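PDB 2ZYO: solute-binding protein from Thermoactinomyces vulgaris, which binds malto-oligosaccharides, here maltotetraose, and probably passes them to a membrane transporter for uptake into the cell. Local coordinates for residues W24-A27 and V31-N34; N35-A40 and V51-V56. One frame throughout, in Å; residues are numbered along the deposited sequence.

Contact 1 (W24-A27 and V31-N34); sequences WENA and VQLN
E25 and L33 make the apolar half of this contact. CG of E25 rests on the helix backbone, 3.7 Å from CA of L33, while its CB meets the L33 methyl CD1. The leucine also reaches back over the loop after the strand: its CB lies 3.6 Å from O of N26, a buried carbonyl that has no hydrogen-bonding partner in the model.

The polar half runs through water. With CG anti to the backbone N (chi1 -178°) and the chain bent at chi2, the E25 carboxylate faces Q32. One water donates to OE1 of E25 at 2.7 Å and also to the Q32 backbone carbonyl. A second spans OE2 of E25 and OE1 of Q32, donating to the glutamine oxygen at 2.7 Å. On the strand side, N-H of N26 reaches the anti lone pair of E25 OE2 over 2.7 Å, which ties the carboxylate to the backbone N-H of the following residue. Beyond the two segments, OE1 of E25 is in a salt bridge with K126 and accepts a hydrogen bond from T36.

The two amides touch without a hydrogen bond between them. ND2 of N26 lies 3.6 Å from OE1 of Q32 and equally far from NE2, with the planes turned 64° apart. Each has its own partner nearby: NE2 of Q32 bonds D29, and OD1 of N26 takes the N-H of D28 in an Asx turn.

In this beta-alpha-beta unit, therefore, the strand end meets the first turn of helix 30-47 through a buried carboxylate. Two bridging waters, a backbone N-H, a hydroxyl and a lysine surround that charge, and together they are likely to keep it ionised.

Contact 2 (N35-A40 and V51-V56); sequences NTKKWA and VEVVPV
A40 pushes its single methyl between two strand valines, with CB 3.6 Å from CG1 of V51 and 3.7 Å from CG2 of V53. The small alanine is consistent with a close approach of the helix to the strand: the two short segments run antiparallel, at 173°, with their axes 8.7 Å apart. V53 is the middle of the contact. Its first torsion (chi1 -178°) sets CG1 anti to the backbone N and sends CG2 to A40, while CG1 comes within 4.1 Å of CG2 of T36. The hydroxyl of T36 is engaged elsewhere, in a hydrogen bond with E25.

K37 closes the outer flank. Its CG lies across CB of V53 at 3.9 Å, and the bend at chi4 (-62°) brings NZ back over the strand, 3.0 Å from the V53 carbonyl oxygen. With an alanine here, the CG methylene that lies across V53 would be gone, which would probably leave the V53 side chain less covered on its outer flank and its carbonyl without the nearby ammonium group.

The division of labour follows the alternation of the strand. V51 and V53 turn to the helix, whereas E52 and V54 point away from it, and the E52 carboxylate forms a salt bridge with K20. Strand 50-55 pairs in parallel with strand 20-25, so helix 30-47 is the crossover connection of a beta-alpha-beta unit. Its other side is occupied by helix 306-316, where W39 and N35 both hydrogen-bond to S311, leaving helix 30-47 between that helix and the strand pair.

Overall arrangement
Both contacts seat helix 30-47 on the same two-stranded parallel sheet, yet they use different strands and different chemistry. Contact 1, at the start of the helix, is buried and largely polar, built on a charged carboxylate and ordered water; contact 2, a turn or so further along, is partly buried and almost wholly aliphatic, with a lysine at its rim. The centres of contacts 1 and 2 are about 7 Å apart. Besides the E25 to T36 bond, the backbone N of V56 lies 2.8 Å from O of E25, probably hydrogen-bonded. Contact 1 lies nearer the centre of the protein, about 18 Å against 23 Å between centres, with the side chain of Q32 about 11 Å from a bound glucose unit.

Contact 1 (W24-A27 and V31-N34)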
loop_
_atom_site.group_PDB
_atom_site.type_symbol
_atom_site.label_atom_id
_atom_site.label_comp_id
_atom_site.label_asym_id
_atom_site.label_seq_id
_atom_site.Cartn_x
_atom_site.Cartn_y
_atom_site.Cartn_z
ATOM N N TRP A 24 17.509 -8.302 6.796
ATOM C CA TRP A 24 16.586 -9.280 6.213
ATOM C C TRP A 24 15.857 -8.663 5.028
ATOM O O TRP A 24 15.274 -7.584 5.144
ATOM C CB TRP A 24 15.562 -9.779 7.235
ATOM C CG TRP A 24 16.118 -10.631 8.340
ATOM C CD1 TRP A 24 17.358 -11.200 8.403
ATOM C CD2 TRP A 24 15.430 -11.034 9.526
ATOM N NE1 TRP A 24 17.493 -11.913 9.572
ATOM C CE2 TRP A 24 16.320 -11.834 10.276
ATOM C CE3 TRP A 24 14.147 -10.789 10.035
ATOM C CZ2 TRP A 24 15.970 -12.393 11.508
ATOM C CZ3 TRP A 24 13.798 -11.346 11.261
ATOM C CH2 TRP A 24 14.708 -12.136 11.984
ATOM N N GLU A 25 15.891 -9.356 3.894
ATOM C CA GLU A 25 15.249 -8.880 2.675
ATOM C C GLU A 25 14.393 -9.975 2.036
ATOM O O GLU A 25 14.676 -11.167 2.194
ATOM C CB GLU A 25 16.298 -8.352 1.686
ATOM C CG GLU A 25 15.746 -7.769 0.376
ATOM C CD GLU A 25 14.789 -6.607 0.588
ATOM O OE1 GLU A 25 15.219 -5.450 0.416
ATOM O OE2 GLU A 25 13.610 -6.845 0.929
ATOM N N ASN A 26 13.355 -9.545 1.319
ATOM C CA ASN A 26 12.395 -10.424 0.644
ATOM C C ASN A 26 13.013 -11.665 0.006
ATOM O O ASN A 26 13.942 -11.566 -0.793
ATOM C CB ASN A 26 11.618 -9.629 -0.413
ATOM C CG ASN A 26 10.423 -10.388 -0.963
ATOM O OD1 ASN A 26 10.084 -11.473 -0.489
ATOM N ND2 ASN A 26 9.771 -9.809 -1.963
ATOM N N ALA A 27 12.472 -12.827 0.367
ATOM C CA ALA A 27 13.000 -14.112 -0.089
ATOM C C ALA A 27 12.407 -14.581 -1.418
ATOM O O ALA A 27 13.051 -15.336 -2.147
ATOM C CB ALA A 27 12.795 -15.173 0.982
ATOM N N VAL A 31 15.066 -10.011 -7.625
ATOM C CA VAL A 31 15.623 -8.680 -7.910
ATOM C C VAL A 31 15.633 -7.744 -6.693
ATOM O O VAL A 31 16.552 -6.934 -6.541
ATOM C CB VAL A 31 14.964 -7.983 -9.145
ATOM C CG1 VAL A 31 15.134 -8.836 -10.395
ATOM C CG2 VAL A 31 13.491 -7.657 -8.899
ATOM N N GLN A 32 14.620 -7.862 -5.834
ATOM C CA GLN A 32 14.570 -7.085 -4.594
ATOM C C GLN A 32 15.721 -7.483 -3.680
ATOM O O GLN A 32 16.372 -6.625 -3.080
ATOM C CB GLN A 32 13.238 -7.287 -3.866
ATOM C CG GLN A 32 12.049 -6.596 -4.518
ATOM C CD GLN A 32 10.781 -6.702 -3.688
ATOM O OE1 GLN A 32 10.778 -6.420 -2.488
ATOM N NE2 GLN A 32 9.687 -7.090 -4.333
ATOM N N LEU A 33 15.964 -8.790 -3.589
ATOM C CA LEU A 33 17.028 -9.334 -2.752
ATOM C C LEU A 33 18.405 -8.919 -3.260
ATOM O O LEU A 33 19.237 -8.440 -2.488
ATOM C CB LEU A 33 16.918 -10.862 -2.667
ATOM C CG LEU A 33 17.921 -11.628 -1.796
ATOM C CD1 LEU A 33 17.744 -11.315 -0.311
ATOM C CD2 LEU A 33 17.813 -13.128 -2.042
ATOM N N ASN A 34 18.633 -9.096 -4.558
ATOM C CA ASN A 34 19.926 -8.774 -5.157
ATOM C C ASN A 34 20.251 -7.279 -5.163
ATOM O O ASN A 34 21.418 -6.904 -5.051
ATOM C CB ASN A 34 20.045 -9.375 -6.559
ATOM C CG ASN A 34 19.905 -10.891 -6.560
ATOM O OD1 ASN A 34 20.225 -11.563 -5.576
ATOM N ND2 ASN A 34 19.426 -11.434 -7.670
HETATM O O HOH W 1 14.743 -4.609 -2.143
HETATM O O HOH W 2 11.651 -5.378 -0.177
#

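Contact 2 (N35-A40 and V51-V56)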
loop_
_atom_site.group_PDB
_atom_site.type_symbol
_atom_site.label_atom_id
_atom_site.label_comp_id
_atom_site.label_asym_id
_atom_site.label_seq_id
_atom_site.Cartn_x
_atom_site.Cartn_y
_atom_site.Cartn_z
ATOM N N ASN A 35 19.229 -6.429 -5.283
ATOM C CA ASN A 35 19.442 -4.984 -5.176
ATOM C C ASN A 35 19.936 -4.588 -3.789
ATOM O O ASN A 35 20.861 -3.782 -3.654
ATOM C CB ASN A 35 18.183 -4.188 -5.525
ATOM C CG ASN A 35 18.436 -2.696 -5.545
ATOM O OD1 ASN A 35 18.149 -1.996 -4.575
ATOM N ND2 ASN A 35 19.006 -2.203 -6.640
ATOM N N THR A 36 19.317 -5.164 -2.760
ATOM C CA THR A 36 19.754 -4.935 -1.386
ATOM C C THR A 36 21.159 -5.493 -1.170
ATOM O O THR A 36 21.984 -4.856 -0.519
ATOM C CB THR A 36 18.737 -5.491 -0.366
ATOM O OG1 THR A 36 17.516 -4.755 -0.493
ATOM C CG2 THR A 36 19.243 -5.346 1.069
ATOM N N LYS A 37 21.439 -6.656 -1.752
ATOM C CA LYS A 37 22.783 -7.233 -1.688
ATOM C C LYS A 37 23.815 -6.304 -2.332
ATOM O O LYS A 37 24.929 -6.164 -1.823
ATOM C CB LYS A 37 22.820 -8.623 -2.333
ATOM C CG LYS A 37 22.126 -9.713 -1.517
ATOM C CD LYS A 37 22.332 -11.091 -2.137
ATOM C CE LYS A 37 21.562 -12.179 -1.392
ATOM N NZ LYS A 37 21.976 -12.360 0.027
ATOM N N LYS A 38 23.435 -5.657 -3.435
ATOM C CA LYS A 38 24.320 -4.712 -4.114
ATOM C C LYS A 38 24.689 -3.538 -3.207
ATOM O O LYS A 38 25.872 -3.231 -3.022
ATOM C CB LYS A 38 23.688 -4.189 -5.412
ATOM C CG LYS A 38 24.520 -3.112 -6.100
ATOM C CD LYS A 38 23.734 -2.382 -7.176
ATOM C CE LYS A 38 24.497 -1.169 -7.692
ATOM N NZ LYS A 38 25.780 -1.526 -8.365
ATOM N N TRP A 39 23.676 -2.889 -2.644
ATOM C CA TRP A 39 23.910 -1.688 -1.848
ATOM C C TRP A 39 24.488 -1.974 -0.466
ATOM O O TRP A 39 25.283 -1.181 0.043
ATOM C CB TRP A 39 22.669 -0.792 -1.832
ATOM C CG TRP A 39 22.468 -0.227 -3.195
ATOM C CD1 TRP A 39 21.550 -0.625 -4.124
ATOM C CD2 TRP A 39 23.263 0.784 -3.822
ATOM N NE1 TRP A 39 21.706 0.098 -5.282
ATOM C CE2 TRP A 39 22.750 0.971 -5.124
ATOM C CE3 TRP A 39 24.352 1.562 -3.404
ATOM C CZ2 TRP A 39 23.285 1.908 -6.012
ATOM C CZ3 TRP A 39 24.884 2.491 -4.288
ATOM C CH2 TRP A 39 24.349 2.655 -5.578
ATOM N N ALA A 40 24.120 -3.114 0.118
ATOM C CA ALA A 40 24.804 -3.607 1.314
ATOM C C ALA A 40 26.286 -3.799 1.001
ATOM O O ALA A 40 27.153 -3.414 1.789
ATOM C CB ALA A 40 24.191 -4.902 1.785
ATOM N N VAL A 51 28.072 -6.662 5.932
ATOM C CA VAL A 51 26.612 -6.616 5.956
ATOM C C VAL A 51 26.063 -7.914 5.378
ATOM O O VAL A 51 26.194 -8.181 4.178
ATOM C CB VAL A 51 26.024 -5.385 5.221
ATOM C CG1 VAL A 51 24.507 -5.394 5.325
ATOM C CG2 VAL A 51 26.573 -4.092 5.807
ATOM N N GLU A 52 25.473 -8.724 6.254
ATOM C CA GLU A 52 24.874 -9.987 5.855
ATOM C C GLU A 52 23.413 -9.774 5.487
ATOM O O GLU A 52 22.612 -9.332 6.312
ATOM C CB GLU A 52 24.989 -11.019 6.980
ATOM C CG GLU A 52 24.509 -12.415 6.581
ATOM C CD GLU A 52 24.371 -13.372 7.753
ATOM O OE1 GLU A 52 24.379 -12.920 8.920
ATOM O OE2 GLU A 52 24.244 -14.589 7.501
ATOM N N VAL A 53 23.079 -10.090 4.241
ATOM C CA VAL A 53 21.707 -10.011 3.762
ATOM C C VAL A 53 21.115 -11.414 3.746
ATOM O O VAL A 53 21.574 -12.281 2.997
ATOM C CB VAL A 53 21.621 -9.372 2.356
ATOM C CG1 VAL A 53 20.169 -9.259 1.907
ATOM C CG2 VAL A 53 22.277 -8.001 2.354
ATOM N N VAL A 54 20.100 -11.618 4.581
ATOM C CA VAL A 54 19.461 -12.920 4.759
ATOM C C VAL A 54 18.086 -12.902 4.088
ATOM O O VAL A 54 17.305 -11.975 4.311
ATOM C CB VAL A 54 19.307 -13.269 6.265
ATOM C CG1 VAL A 54 18.707 -14.664 6.456
ATOM C CG2 VAL A 54 20.648 -13.168 6.984
ATOM N N PRO A 55 17.791 -13.912 3.247
ATOM C CA PRO A 55 16.469 -13.996 2.626
ATOM C C PRO A 55 15.372 -14.379 3.620
ATOM O O PRO A 55 15.382 -15.488 4.160
ATOM C CB PRO A 55 16.647 -15.092 1.571
ATOM C CG PRO A 55 17.741 -15.952 2.100
ATOM C CD PRO A 55 18.677 -15.008 2.809
ATOM N N VAL A 56 14.451 -13.449 3.866
ATOM C CA VAL A 56 13.259 -13.706 4.679
ATOM C C VAL A 56 12.064 -12.993 4.051
ATOM O O VAL A 56 12.114 -11.784 3.794
ATOM C CB VAL A 56 13.403 -13.237 6.156
ATOM C CG1 VAL A 56 12.205 -13.704 6.976
ATOM C CG2 VAL A 56 14.695 -13.748 6.790
#